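Local coordinates for protein TRAP dicarboxylate transporter-DctP subunit (Marinobacter aquaeolei, PDB 4PFI) that probably serves as the periplasmic solute-binding subunit of a TRAP transporter, capturing a substrate, perhaps a dicarboxylate, for delivery to its membrane partners, at residues H103-N115 with F136-L149. Residues are numbered along the deposited sequence; the frame is centred on the assembly and turned at random.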
loop_
_atom_site.group_PDB
_atom_site.type_symbol
_atom_site.label_atom_id
_atom_site.label_comp_id
_atom_site.label_asym_id
_atom_site.label_seq_id
_atom_site.Cartn_x
_atom_site.Cartn_y
_atom_site.Cartn_z
ATOM N N HIS A 103 -7.787 2.010 -4.302
ATOM C CA HIS A 103 -8.229 2.491 -5.618
ATOM C C HIS A 103 -8.681 1.371 -6.562
ATOM O O HIS A 103 -9.152 1.638 -7.669
ATOM C CB HIS A 103 -7.093 3.278 -6.289
ATOM C CG HIS A 103 -6.859 4.621 -5.680
ATOM N ND1 HIS A 103 -5.719 4.922 -4.958
ATOM C CD2 HIS A 103 -7.624 5.739 -5.656
ATOM C CE1 HIS A 103 -5.792 6.165 -4.526
ATOM N NE2 HIS A 103 -6.940 6.689 -4.937
ATOM N N LEU A 104 -8.522 0.129 -6.118
ATOM C CA LEU A 104 -8.769 -1.048 -6.945
ATOM C C LEU A 104 -9.884 -1.938 -6.402
ATOM O O LEU A 104 -10.311 -2.853 -7.084
ATOM C CB LEU A 104 -7.496 -1.897 -7.009
ATOM C CG LEU A 104 -6.281 -1.385 -7.772
ATOM C CD1 LEU A 104 -5.119 -2.377 -7.575
ATOM C CD2 LEU A 104 -6.633 -1.235 -9.233
ATOM N N ALA A 105 -10.343 -1.674 -5.182
ATOM C CA ALA A 105 -11.215 -2.604 -4.454
ATOM C C ALA A 105 -12.564 -2.918 -5.133
ATOM O O ALA A 105 -13.123 -3.993 -4.919
ATOM C CB ALA A 105 -11.460 -2.093 -3.021
ATOM N N ASP A 106 -13.091 -1.999 -5.940
ATOM C CA ASP A 106 -14.378 -2.230 -6.599
ATOM C C ASP A 106 -14.211 -2.943 -7.929
ATOM O O ASP A 106 -15.172 -3.470 -8.487
ATOM C CB ASP A 106 -15.120 -0.914 -6.807
ATOM C CG ASP A 106 -15.810 -0.426 -5.542
ATOM O OD1 ASP A 106 -16.494 -1.236 -4.864
ATOM O OD2 ASP A 106 -15.661 0.776 -5.218
ATOM N N THR A 107 -12.987 -2.970 -8.438
ATOM C CA THR A 107 -12.707 -3.637 -9.705
ATOM C C THR A 107 -11.867 -4.914 -9.501
ATOM O O THR A 107 -12.128 -5.940 -10.140
ATOM C CB THR A 107 -11.989 -2.670 -10.683
ATOM O OG1 THR A 107 -10.882 -2.044 -10.012
ATOM C CG2 THR A 107 -12.926 -1.589 -11.152
ATOM N N VAL A 108 -10.877 -4.842 -8.603
ATOM C CA VAL A 108 -9.963 -5.953 -8.313
ATOM C C VAL A 108 -9.916 -6.273 -6.810
ATOM O O VAL A 108 -8.928 -5.967 -6.131
ATOM C CB VAL A 108 -8.529 -5.602 -8.759
ATOM C CG1 VAL A 108 -7.667 -6.838 -8.791
ATOM C CG2 VAL A 108 -8.555 -4.915 -10.113
ATOM N N PRO A 109 -10.974 -6.912 -6.295
ATOM C CA PRO A 109 -11.165 -7.181 -4.861
ATOM C C PRO A 109 -10.078 -8.064 -4.257
ATOM O O PRO A 109 -9.909 -8.085 -3.038
ATOM C CB PRO A 109 -12.512 -7.911 -4.808
ATOM C CG PRO A 109 -13.132 -7.740 -6.183
ATOM C CD PRO A 109 -11.995 -7.567 -7.126
ATOM N N GLU A 110 -9.339 -8.765 -5.106
ATOM C CA GLU A 110 -8.301 -9.679 -4.661
ATOM C C GLU A 110 -7.176 -8.910 -3.967
ATOM O O GLU A 110 -6.441 -9.469 -3.152
ATOM C CB GLU A 110 -7.752 -10.468 -5.859
ATOM C CG GLU A 110 -8.797 -11.391 -6.497
ATOM C CD GLU A 110 -9.888 -10.644 -7.275
ATOM O OE1 GLU A 110 -9.596 -9.572 -7.849
ATOM O OE2 GLU A 110 -11.043 -11.130 -7.319
ATOM N N THR A 111 -7.033 -7.630 -4.300
ATOM C CA THR A 111 -5.998 -6.810 -3.672
ATOM C C THR A 111 -6.300 -6.608 -2.177
ATOM O O THR A 111 -5.415 -6.226 -1.418
ATOM C CB THR A 111 -5.806 -5.452 -4.394
ATOM O OG1 THR A 111 -7.051 -4.744 -4.465
ATOM C CG2 THR A 111 -5.280 -5.663 -5.803
ATOM N N GLY A 112 -7.537 -6.896 -1.754
ATOM C CA GLY A 112 -7.871 -6.879 -0.340
ATOM C C GLY A 112 -6.945 -7.765 0.487
ATOM O O GLY A 112 -6.758 -7.546 1.672
ATOM N N LEU A 113 -6.382 -8.788 -0.140
ATOM C CA LEU A 113 -5.396 -9.628 0.515
ATOM C C LEU A 113 -4.357 -8.788 1.272
ATOM O O LEU A 113 -3.940 -9.160 2.356
ATOM C CB LEU A 113 -4.684 -10.490 -0.532
ATOM C CG LEU A 113 -3.593 -11.442 -0.036
ATOM C CD1 LEU A 113 -4.207 -12.741 0.489
ATOM C CD2 LEU A 113 -2.563 -11.728 -1.174
ATOM N N PHE A 114 -3.956 -7.660 0.692
ATOM C CA PHE A 114 -2.886 -6.827 1.239
ATOM C C PHE A 114 -3.292 -5.961 2.416
ATOM O O PHE A 114 -2.432 -5.340 3.042
ATOM C CB PHE A 114 -2.288 -5.935 0.134
ATOM C CG PHE A 114 -1.647 -6.709 -0.957
ATOM C CD1 PHE A 114 -0.571 -7.538 -0.678
ATOM C CD2 PHE A 114 -2.155 -6.662 -2.251
ATOM C CE1 PHE A 114 0.020 -8.296 -1.694
ATOM C CE2 PHE A 114 -1.567 -7.408 -3.268
ATOM C CZ PHE A 114 -0.471 -8.233 -2.984
ATOM N N ASN A 115 -4.585 -5.899 2.713
ATOM C CA ASN A 115 -5.051 -5.224 3.927
ATOM C C ASN A 115 -5.423 -6.204 5.057
ATOM O O ASN A 115 -5.856 -5.767 6.115
ATOM C CB ASN A 115 -6.247 -4.307 3.650
ATOM C CG ASN A 115 -6.006 -3.296 2.528
ATOM O OD1 ASN A 115 -6.920 -3.007 1.749
ATOM N ND2 ASN A 115 -4.796 -2.754 2.442
ATOM N N PHE A 136 2.945 -15.976 -7.646
ATOM C CA PHE A 136 2.093 -15.082 -6.864
ATOM C C PHE A 136 1.602 -13.948 -7.762
ATOM O O PHE A 136 0.410 -13.634 -7.787
ATOM C CB PHE A 136 2.857 -14.525 -5.669
ATOM C CG PHE A 136 2.022 -13.688 -4.754
ATOM C CD1 PHE A 136 1.183 -14.285 -3.821
ATOM C CD2 PHE A 136 2.085 -12.302 -4.809
ATOM C CE1 PHE A 136 0.404 -13.518 -2.969
ATOM C CE2 PHE A 136 1.311 -11.521 -3.952
ATOM C CZ PHE A 136 0.470 -12.133 -3.030
ATOM N N ILE A 137 2.513 -13.354 -8.526
ATOM C CA ILE A 137 2.129 -12.299 -9.449
ATOM C C ILE A 137 1.082 -12.835 -10.423
ATOM O O ILE A 137 0.032 -12.225 -10.618
ATOM C CB ILE A 137 3.350 -11.764 -10.234
ATOM C CG1 ILE A 137 4.333 -11.080 -9.273
ATOM C CG2 ILE A 137 2.900 -10.802 -11.352
ATOM C CD1 ILE A 137 5.501 -10.358 -9.967
ATOM N N SER A 138 1.363 -13.991 -11.016
ATOM C CA SER A 138 0.498 -14.547 -12.044
ATOM C C SER A 138 -0.907 -14.827 -11.506
ATOM O O SER A 138 -1.889 -14.681 -12.230
ATOM C CB SER A 138 1.111 -15.818 -12.657
ATOM O OG SER A 138 1.438 -16.770 -11.663
ATOM N N ALA A 139 -1.013 -15.215 -10.241
ATOM C CA ALA A 139 -2.326 -15.449 -9.637
ATOM C C ALA A 139 -3.203 -14.176 -9.666
ATOM O O ALA A 139 -4.435 -14.250 -9.641
ATOM C CB ALA A 139 -2.178 -15.991 -8.199
ATOM N N PHE A 140 -2.563 -13.015 -9.760
ATOM C CA PHE A 140 -3.273 -11.752 -9.730
ATOM C C PHE A 140 -3.540 -11.211 -11.105
ATOM O O PHE A 140 -4.498 -10.467 -11.296
ATOM C CB PHE A 140 -2.453 -10.717 -8.967
ATOM C CG PHE A 140 -2.740 -10.674 -7.512
ATOM C CD1 PHE A 140 -3.840 -9.983 -7.038
ATOM C CD2 PHE A 140 -1.897 -11.291 -6.614
ATOM C CE1 PHE A 140 -4.099 -9.911 -5.681
ATOM C CE2 PHE A 140 -2.143 -11.222 -5.259
ATOM C CZ PHE A 140 -3.250 -10.527 -4.784
ATOM N N GLU A 141 -2.670 -11.556 -12.049
ATOM C CA GLU A 141 -2.744 -11.026 -13.417
ATOM C C GLU A 141 -4.144 -11.044 -14.039
ATOM O O GLU A 141 -4.567 -10.058 -14.623
ATOM C CB GLU A 141 -1.771 -11.768 -14.343
ATOM C CG GLU A 141 -0.348 -11.238 -14.315
ATOM C CD GLU A 141 0.586 -11.977 -15.277
ATOM O OE1 GLU A 141 0.177 -12.271 -16.433
ATOM O OE2 GLU A 141 1.733 -12.274 -14.869
ATOM N N PRO A 142 -4.855 -12.176 -13.943
ATOM C CA PRO A 142 -6.198 -12.286 -14.527
ATOM C C PRO A 142 -7.187 -11.298 -13.902
ATOM O O PRO A 142 -7.983 -10.706 -14.631
ATOM C CB PRO A 142 -6.601 -13.731 -14.208
ATOM C CG PRO A 142 -5.318 -14.449 -13.984
ATOM C CD PRO A 142 -4.420 -13.446 -13.340
ATOM N N ALA A 143 -7.131 -11.111 -12.581
ATOM C CA ALA A 143 -8.048 -10.194 -11.907
ATOM C C ALA A 143 -7.839 -8.773 -12.426
ATOM O O ALA A 143 -8.794 -8.010 -12.594
ATOM C CB ALA A 143 -7.858 -10.255 -10.404
ATOM N N TYR A 144 -6.584 -8.434 -12.698
ATOM C CA TYR A 144 -6.239 -7.119 -13.224
ATOM C C TYR A 144 -6.672 -6.949 -14.676
ATOM O O TYR A 144 -7.155 -5.878 -15.066
ATOM C CB TYR A 144 -4.731 -6.889 -13.126
ATOM C CG TYR A 144 -4.281 -6.355 -11.784
ATOM C CD1 TYR A 144 -4.040 -7.216 -10.730
ATOM C CD2 TYR A 144 -4.092 -4.997 -11.578
ATOM C CE1 TYR A 144 -3.634 -6.755 -9.526
ATOM C CE2 TYR A 144 -3.676 -4.520 -10.363
ATOM C CZ TYR A 144 -3.450 -5.412 -9.342
ATOM O OH TYR A 144 -3.028 -5.007 -8.114
ATOM N N HIS A 145 -6.463 -8.002 -15.472
ATOM C CA HIS A 145 -6.853 -8.017 -16.880
ATOM C C HIS A 145 -8.343 -7.795 -16.944
ATOM O O HIS A 145 -8.825 -7.004 -17.743
ATOM C CB HIS A 145 -6.494 -9.344 -17.549
ATOM C CG HIS A 145 -5.048 -9.469 -17.928
ATOM N ND1 HIS A 145 -4.386 -8.518 -18.678
ATOM C CD2 HIS A 145 -4.144 -10.452 -17.690
ATOM C CE1 HIS A 145 -3.136 -8.902 -18.871
ATOM N NE2 HIS A 145 -2.962 -10.070 -18.280
ATOM N N ASN A 146 -9.064 -8.473 -16.061
ATOM C CA ASN A 146 -10.511 -8.320 -15.947
ATOM C C ASN A 146 -10.937 -6.859 -15.747
ATOM O O ASN A 146 -12.076 -6.502 -16.027
ATOM C CB ASN A 146 -11.029 -9.188 -14.797
ATOM C CG ASN A 146 -12.538 -9.288 -14.767
ATOM O OD1 ASN A 146 -13.201 -8.555 -14.028
ATOM N ND2 ASN A 146 -13.094 -10.209 -15.557
ATOM N N ALA A 147 -10.024 -6.022 -15.258
ATOM C CA ALA A 147 -10.280 -4.583 -15.095
ATOM C C ALA A 147 -9.592 -3.777 -16.200
ATOM O O ALA A 147 -9.561 -2.544 -16.153
ATOM C CB ALA A 147 -9.811 -4.100 -13.705
ATOM N N GLY A 148 -9.051 -4.492 -17.188
ATOM C CA GLY A 148 -8.344 -3.910 -18.319
ATOM C C GLY A 148 -6.968 -3.348 -17.987
ATOM O O GLY A 148 -6.554 -2.327 -18.541
ATOM N N LEU A 149 -6.246 -4.024 -17.100
ATOM C CA LEU A 149 -4.942 -3.541 -16.673
ATOM C C LEU A 149 -3.867 -4.622 -16.750
ATOM O O LEU A 149 -4.113 -5.794 -16.467
ATOM C CB LEU A 149 -5.021 -2.977 -15.243
ATOM C CG LEU A 149 -5.823 -1.683 -15.070
ATOM C CD1 LEU A 149 -6.017 -1.365 -13.592
ATOM C CD2 LEU A 149 -5.150 -0.526 -15.792
#
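Val108 splits its two methyl groups between the last turn of helix 134-145 and the turn that follows it. With CG1 anti to the backbone N (chi1 -166°), that branch lies over one face of the Tyr144 ring, offset toward its rim, and meets Ala143 CB at 3.8 Å, while Val108 CG2 reaches Ala147 CB at 3.9 Å. The phenol is met from two further residues: Leu104 CD1 and Thr111 CG2 approach Tyr144 OH to 3.4 and 3.3 Å, both side chains crossing the tyrosine at about a right angle. Near the start of the 3-10 segment 109-115, Glu110 bends at chi2 (72°), which brings carboxylate oxygen OE1 against Ala143 CB, a van der Waals contact rather than a polar one.

Aromatic contacts fill the other end. The Phe140 ring presents its edge to the backbone, with CE1 3.5 Å from Glu110 O, and Leu113 CD2 also lies in its plane. That same leucine methyl touches the edge of Phe136 at CZ (3.6 Å). Phe114 and Phe140 have nearly parallel planes, 16° apart, but are displaced with little face-to-face overlap and touch through Phe114 CE2 and Phe140 CZ, while Phe114 CZ also meets the Phe136 ring edge to edge. Phe154 of strand 149-164 packs on both Phe114 and Phe140, and Leu334 of helix 318-339 also touches Phe140.

The two segments share no hydrogen bonds with each other; bonds inside each one shape the backbones that carry these groups. Thr111 OG1 joins its own backbone N on Val108 O, bonding at 2.8 Å almost in line with the carbonyl. After helix 134-145, Gly148 with positive phi completes a Schellman motif, turning the chain into strand 149-164. The contact thus packs a loop and 3-10 turn against a helix-to-strand junction in the alpha/beta fold of a DctP-family solute-binding protein.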